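Histidine utilization repressor (Pseudomonas syringae pv. tomato, PDB 2PKH) probably represses the histidine utilization (hut) genes in the absence of inducer by binding the hutP region of the operon, with its C-terminal UTRA domain represented here. Local coordinates at the interface of chains A and B. Residues are numbered along the deposited sequence; one frame, centred on the assembly and turned at random. Chains: chain A/B, Histidine utilization repressor.

Contact 1: the interface of chains A and B. Residues chain A 77, 86-89, 121; chain B 144-148.
The aliphatic stem of B:Lys148, the last residue of its chain, forms the apolar centre of this strand-swapped edge in the UTRA domain, the C-terminal domain of HutC-like GntR regulators, which probably binds the effector here. Its CE packs 3.8 Å from CG2 of A:Thr121, which lies anti to that residue's backbone N, and the two side chains cross at about a right angle. CE also nears CA of A:Gly89, whose lack of a side chain may let the stem lie against the backbone. A bend at its last torsion (chi4 -53°) turns the amine NZ toward A:Tyr77, tip to tip, 3.1 Å from the phenol OH, a suitable hydrogen-bonding partner. Threonine serves twice: beside its packing methyl, its hydroxyl OG1 shares a water with NZ. OG1 itself lies at the edge of the A:Tyr77 ring, in its plane.

Around this core, strand 142-147 of chain B pairs antiparallel with strand 88-96 of chain A. A:Gly89 N donates to B:Phe146 O at 3.0 Å, nearly along the C=O axis, and B:Phe146 N returns a bond to A:Gly89 O. B:Lys148 N reaches A:Thr87 O from above the carbonyl plane.

At the rim, A:Glu88 and B:Arg145, long and extended, cross obliquely in a salt bridge between the paired strands. The arginine NE meets carboxylate OE2 at 2.5 Å, in the guanidinium plane but 60° out of the carboxylate plane. The two planes stand 65° apart.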
# COMPACT_ATOMS: atom_id res chain seq x y z
N TYR A 77 -18.28 -7.15 4.86
CA TYR A 77 -17.52 -5.89 4.67
C TYR A 77 -18.35 -4.86 3.89
O TYR A 77 -18.41 -3.70 4.25
CB TYR A 77 -16.19 -6.16 4.00
CG TYR A 77 -15.34 -4.90 3.94
CD1 TYR A 77 -14.51 -4.56 5.01
CD2 TYR A 77 -15.42 -4.03 2.86
CE1 TYR A 77 -13.70 -3.40 4.95
CE2 TYR A 77 -14.64 -2.86 2.80
CZ TYR A 77 -13.80 -2.56 3.86
OH TYR A 77 -13.04 -1.41 3.82
N LEU A 86 -15.85 3.58 6.91
CA LEU A 86 -14.71 2.76 7.26
C LEU A 86 -13.49 3.49 6.66
O LEU A 86 -13.36 3.59 5.47
CB LEU A 86 -14.85 1.32 6.76
CG LEU A 86 -16.10 0.56 7.21
CD1 LEU A 86 -16.01 -0.87 6.64
CD2 LEU A 86 -16.19 0.51 8.75
N THR A 87 -12.63 4.02 7.53
CA THR A 87 -11.63 5.01 7.15
C THR A 87 -10.19 4.51 7.05
O THR A 87 -9.35 5.21 6.48
CB THR A 87 -11.69 6.18 8.14
OG1 THR A 87 -11.48 5.67 9.46
CG2 THR A 87 -13.08 6.83 8.08
N GLU A 88 -9.92 3.29 7.53
CA GLU A 88 -8.55 2.76 7.67
C GLU A 88 -8.60 1.23 7.87
O GLU A 88 -9.50 0.70 8.49
CB GLU A 88 -7.87 3.42 8.88
CG GLU A 88 -6.55 2.83 9.34
CD GLU A 88 -5.90 3.72 10.44
OE1 GLU A 88 -6.64 4.46 11.12
OE2 GLU A 88 -4.66 3.72 10.58
N GLY A 89 -7.69 0.55 7.23
CA GLY A 89 -7.62 -0.90 7.29
C GLY A 89 -6.18 -1.37 7.39
O GLY A 89 -5.23 -0.66 6.97
N THR A 121 -10.31 -3.23 10.55
CA THR A 121 -10.81 -2.00 9.95
C THR A 121 -11.34 -1.04 11.04
O THR A 121 -11.98 -1.48 11.98
CB THR A 121 -11.94 -2.31 8.93
OG1 THR A 121 -11.43 -3.22 7.94
CG2 THR A 121 -12.38 -1.04 8.22
N GLY B 144 0.59 -4.25 6.40
CA GLY B 144 0.33 -2.84 6.06
C GLY B 144 -0.92 -2.30 6.70
O GLY B 144 -1.86 -3.05 6.97
N ARG B 145 -0.94 -0.98 6.92
CA ARG B 145 -2.08 -0.28 7.43
C ARG B 145 -2.12 1.04 6.64
O ARG B 145 -1.06 1.66 6.39
CB ARG B 145 -1.91 -0.04 8.95
CG ARG B 145 -3.08 0.75 9.57
CD ARG B 145 -2.89 0.73 11.07
NE ARG B 145 -3.71 1.70 11.77
CZ ARG B 145 -3.90 1.70 13.10
NH1 ARG B 145 -3.34 0.74 13.85
NH2 ARG B 145 -4.64 2.64 13.68
N PHE B 146 -3.31 1.44 6.22
CA PHE B 146 -3.44 2.46 5.16
C PHE B 146 -4.79 3.06 5.33
O PHE B 146 -5.77 2.36 5.70
CB PHE B 146 -3.36 1.86 3.71
CG PHE B 146 -2.05 1.19 3.35
CD1 PHE B 146 -0.94 1.93 2.88
CD2 PHE B 146 -1.93 -0.21 3.39
CE1 PHE B 146 0.28 1.28 2.54
CE2 PHE B 146 -0.70 -0.84 3.03
CZ PHE B 146 0.38 -0.09 2.59
N THR B 147 -4.89 4.37 5.10
CA THR B 147 -6.19 4.96 5.09
C THR B 147 -6.91 4.54 3.78
O THR B 147 -6.25 4.15 2.80
CB THR B 147 -6.06 6.46 5.31
OG1 THR B 147 -5.04 6.91 4.46
CG2 THR B 147 -5.61 6.69 6.79
N LYS B 148 -8.24 4.53 3.80
CA LYS B 148 -9.00 4.06 2.63
C LYS B 148 -9.43 5.25 1.78
O LYS B 148 -9.56 6.37 2.31
CB LYS B 148 -10.21 3.23 3.03
CG LYS B 148 -9.84 1.88 3.59
CD LYS B 148 -11.05 1.32 4.26
CE LYS B 148 -10.71 0.07 4.94
NZ LYS B 148 -10.04 -0.90 4.00
O HOH W 1 -10.06 -2.97 5.64

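Contact 2: the interface of chains A and B. Residues chain A 95-97, 111, 113-115, 137; chain B 95-97, 111, 113-115, 137.
Two copies of the UTRA domain meet here across a two-fold axis, each offering, in chain A numbering, the end of strand 88-96 and the start of strand 114-123, with A:Pro113 in the loop just before it. Direct contact is by packing of small and aliphatic groups; no N or O of one chain bonds directly to the other, and several backbone N and O atoms are linked through water.

Along the axis lie three symmetric pairs, among them the methyls of A:Ala95 and B:Ala95, 3.9 Å apart, CB to CB. Each methyl also presses on the partner's backbone: A:Ala95 CB comes to 3.3 Å from the carbonyl O of B:Cys114, and B:Ala95 CB rests against the same peptide of chain A. A one-carbon side chain suits this place, because it lets the two backbones come so near. The two prolines also meet, with A:Pro113 CB 3.7 Å from B:Pro113 CB; their rigid rings give compact apolar surfaces without a backbone N-H to satisfy.

Leucines flank this centre on two sides. A:Leu97 and B:Leu97 each cross the partner's Pro113 at about a right angle. The fit is tighter for B:Leu97, whose CG is 3.6 Å from A:Pro113 CD, than for A:Leu97, whose CG stands 3.9 Å from B:Pro113 CD. On the other side the Leu115 pair crosses obliquely; CG lies anti to the backbone N in both copies (chi1 -158° in A, -170° in B), which sends each branch toward the axis, where A:Leu115 CD1 meets B:Leu115 CD1 at 3.7 Å.

Waters carry the polar links. One joins A:Ala95 N to B:Gly137 O, and its twin joins B:Ala95 N to A:Gly137 O, so backbone groups at the edge of the apolar patch find partners. A further water bridges the two Gly111 carbonyls, 2.6 Å from A:Gly111 O and 2.8 Å from B:Gly111 O.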
# COMPACT_ATOMS: atom_id res chain seq x y z
N ALA A 95 1.83 -17.21 6.16
CA ALA A 95 1.64 -18.61 5.79
C ALA A 95 1.62 -19.41 7.12
O ALA A 95 2.57 -19.35 7.91
CB ALA A 95 2.80 -19.10 4.97
N ILE A 96 0.49 -20.09 7.35
CA ILE A 96 0.20 -20.80 8.61
C ILE A 96 -0.33 -22.20 8.36
O ILE A 96 -0.66 -22.54 7.23
CB ILE A 96 -0.92 -20.11 9.40
CG1 ILE A 96 -2.26 -20.19 8.62
CG2 ILE A 96 -0.53 -18.65 9.73
CD1 ILE A 96 -3.42 -19.56 9.49
N LEU A 97 -0.41 -23.02 9.42
CA LEU A 97 -1.23 -24.23 9.42
C LEU A 97 -2.54 -23.86 10.17
O LEU A 97 -2.47 -23.16 11.19
CB LEU A 97 -0.52 -25.38 10.15
CG LEU A 97 0.84 -25.83 9.53
CD1 LEU A 97 1.39 -27.06 10.35
CD2 LEU A 97 0.64 -26.19 8.06
N GLY A 111 -1.73 -30.76 7.80
CA GLY A 111 -0.43 -30.23 7.32
C GLY A 111 -0.37 -29.36 6.05
O GLY A 111 0.72 -28.80 5.70
N PRO A 113 -0.32 -26.14 4.14
CA PRO A 113 -0.18 -24.73 4.45
C PRO A 113 -1.30 -23.90 3.86
O PRO A 113 -1.86 -24.22 2.78
CB PRO A 113 1.15 -24.35 3.81
CG PRO A 113 1.84 -25.58 3.65
CD PRO A 113 0.83 -26.64 3.36
N CYS A 114 -1.66 -22.85 4.60
CA CYS A 114 -2.74 -21.98 4.24
C CYS A 114 -2.25 -20.55 4.21
O CYS A 114 -1.42 -20.15 5.06
CB CYS A 114 -3.84 -22.05 5.32
SG CYS A 114 -4.86 -23.54 5.24
N LEU A 115 -2.79 -19.75 3.28
CA LEU A 115 -2.60 -18.30 3.31
C LEU A 115 -3.61 -17.57 4.21
O LEU A 115 -4.78 -17.48 3.90
CB LEU A 115 -2.69 -17.73 1.87
CG LEU A 115 -2.03 -16.37 1.54
CD1 LEU A 115 -0.49 -16.40 1.81
CD2 LEU A 115 -2.33 -16.23 0.09
N GLY A 137 -3.55 -23.21 0.71
CA GLY A 137 -2.48 -22.64 -0.10
C GLY A 137 -2.54 -23.16 -1.54
O GLY A 137 -2.18 -22.45 -2.47
N ALA B 95 0.94 -19.69 -0.04
CA ALA B 95 1.45 -20.49 1.07
C ALA B 95 1.73 -21.89 0.52
O ALA B 95 0.87 -22.60 -0.07
CB ALA B 95 0.41 -20.52 2.24
N ILE B 96 2.95 -22.32 0.76
CA ILE B 96 3.39 -23.62 0.29
C ILE B 96 4.25 -24.31 1.33
O ILE B 96 4.70 -23.69 2.32
CB ILE B 96 4.25 -23.43 -1.01
CG1 ILE B 96 5.57 -22.74 -0.65
CG2 ILE B 96 3.38 -22.72 -2.18
CD1 ILE B 96 6.71 -22.89 -1.70
N LEU B 97 4.53 -25.58 1.07
CA LEU B 97 5.66 -26.31 1.75
C LEU B 97 6.96 -26.23 0.91
O LEU B 97 6.91 -26.32 -0.32
CB LEU B 97 5.27 -27.77 2.00
CG LEU B 97 4.16 -28.06 3.00
CD1 LEU B 97 3.92 -29.58 3.24
CD2 LEU B 97 4.48 -27.34 4.34
N GLY B 111 7.55 -29.76 7.42
CA GLY B 111 6.13 -29.34 7.41
C GLY B 111 5.85 -27.83 7.73
O GLY B 111 4.69 -27.39 7.88
N PRO B 113 4.97 -24.14 7.09
CA PRO B 113 4.33 -23.39 6.03
C PRO B 113 5.21 -22.21 5.71
O PRO B 113 5.72 -21.54 6.63
CB PRO B 113 3.04 -22.90 6.69
CG PRO B 113 3.45 -22.85 8.25
CD PRO B 113 4.15 -24.11 8.35
N CYS B 114 5.44 -22.02 4.41
CA CYS B 114 6.34 -20.99 3.93
C CYS B 114 5.51 -20.01 3.08
O CYS B 114 4.57 -20.39 2.45
CB CYS B 114 7.48 -21.54 3.09
SG CYS B 114 8.66 -22.47 4.08
N LEU B 115 5.90 -18.75 3.13
CA LEU B 115 5.26 -17.73 2.37
C LEU B 115 6.13 -17.65 1.08
O LEU B 115 7.33 -17.32 1.15
CB LEU B 115 5.35 -16.40 3.13
CG LEU B 115 4.50 -15.23 2.59
CD1 LEU B 115 3.01 -15.59 2.62
CD2 LEU B 115 4.77 -13.90 3.33
N GLY B 137 7.28 -19.32 7.27
CA GLY B 137 6.08 -18.61 7.65
C GLY B 137 6.16 -18.11 9.09
O GLY B 137 5.54 -17.10 9.44
O HOH W 2 2.79 -29.29 7.15
O HOH W 3 4.39 -15.95 7.15
O HOH W 4 -1.37 -20.03 -1.63

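About 26 Å separates the C-alpha centres of contact 1 and contact 2, yet in chain A the same two strands serve both: strand 88-96 starts in contact 1 and ends in contact 2, while strand 114-123 begins in contact 2 and reaches contact 1 at A:Thr121. Contact 1 has a twin with the chains exchanged, whereas contact 2 straddles the two-fold axis. Exchanged C-terminal strands thus extend the partner's sheet on each side of a water-edged apolar centre. Such pairing fits a dimer, although the deposited assembly holds four copies and the structure alone does not prove which oligomer acts.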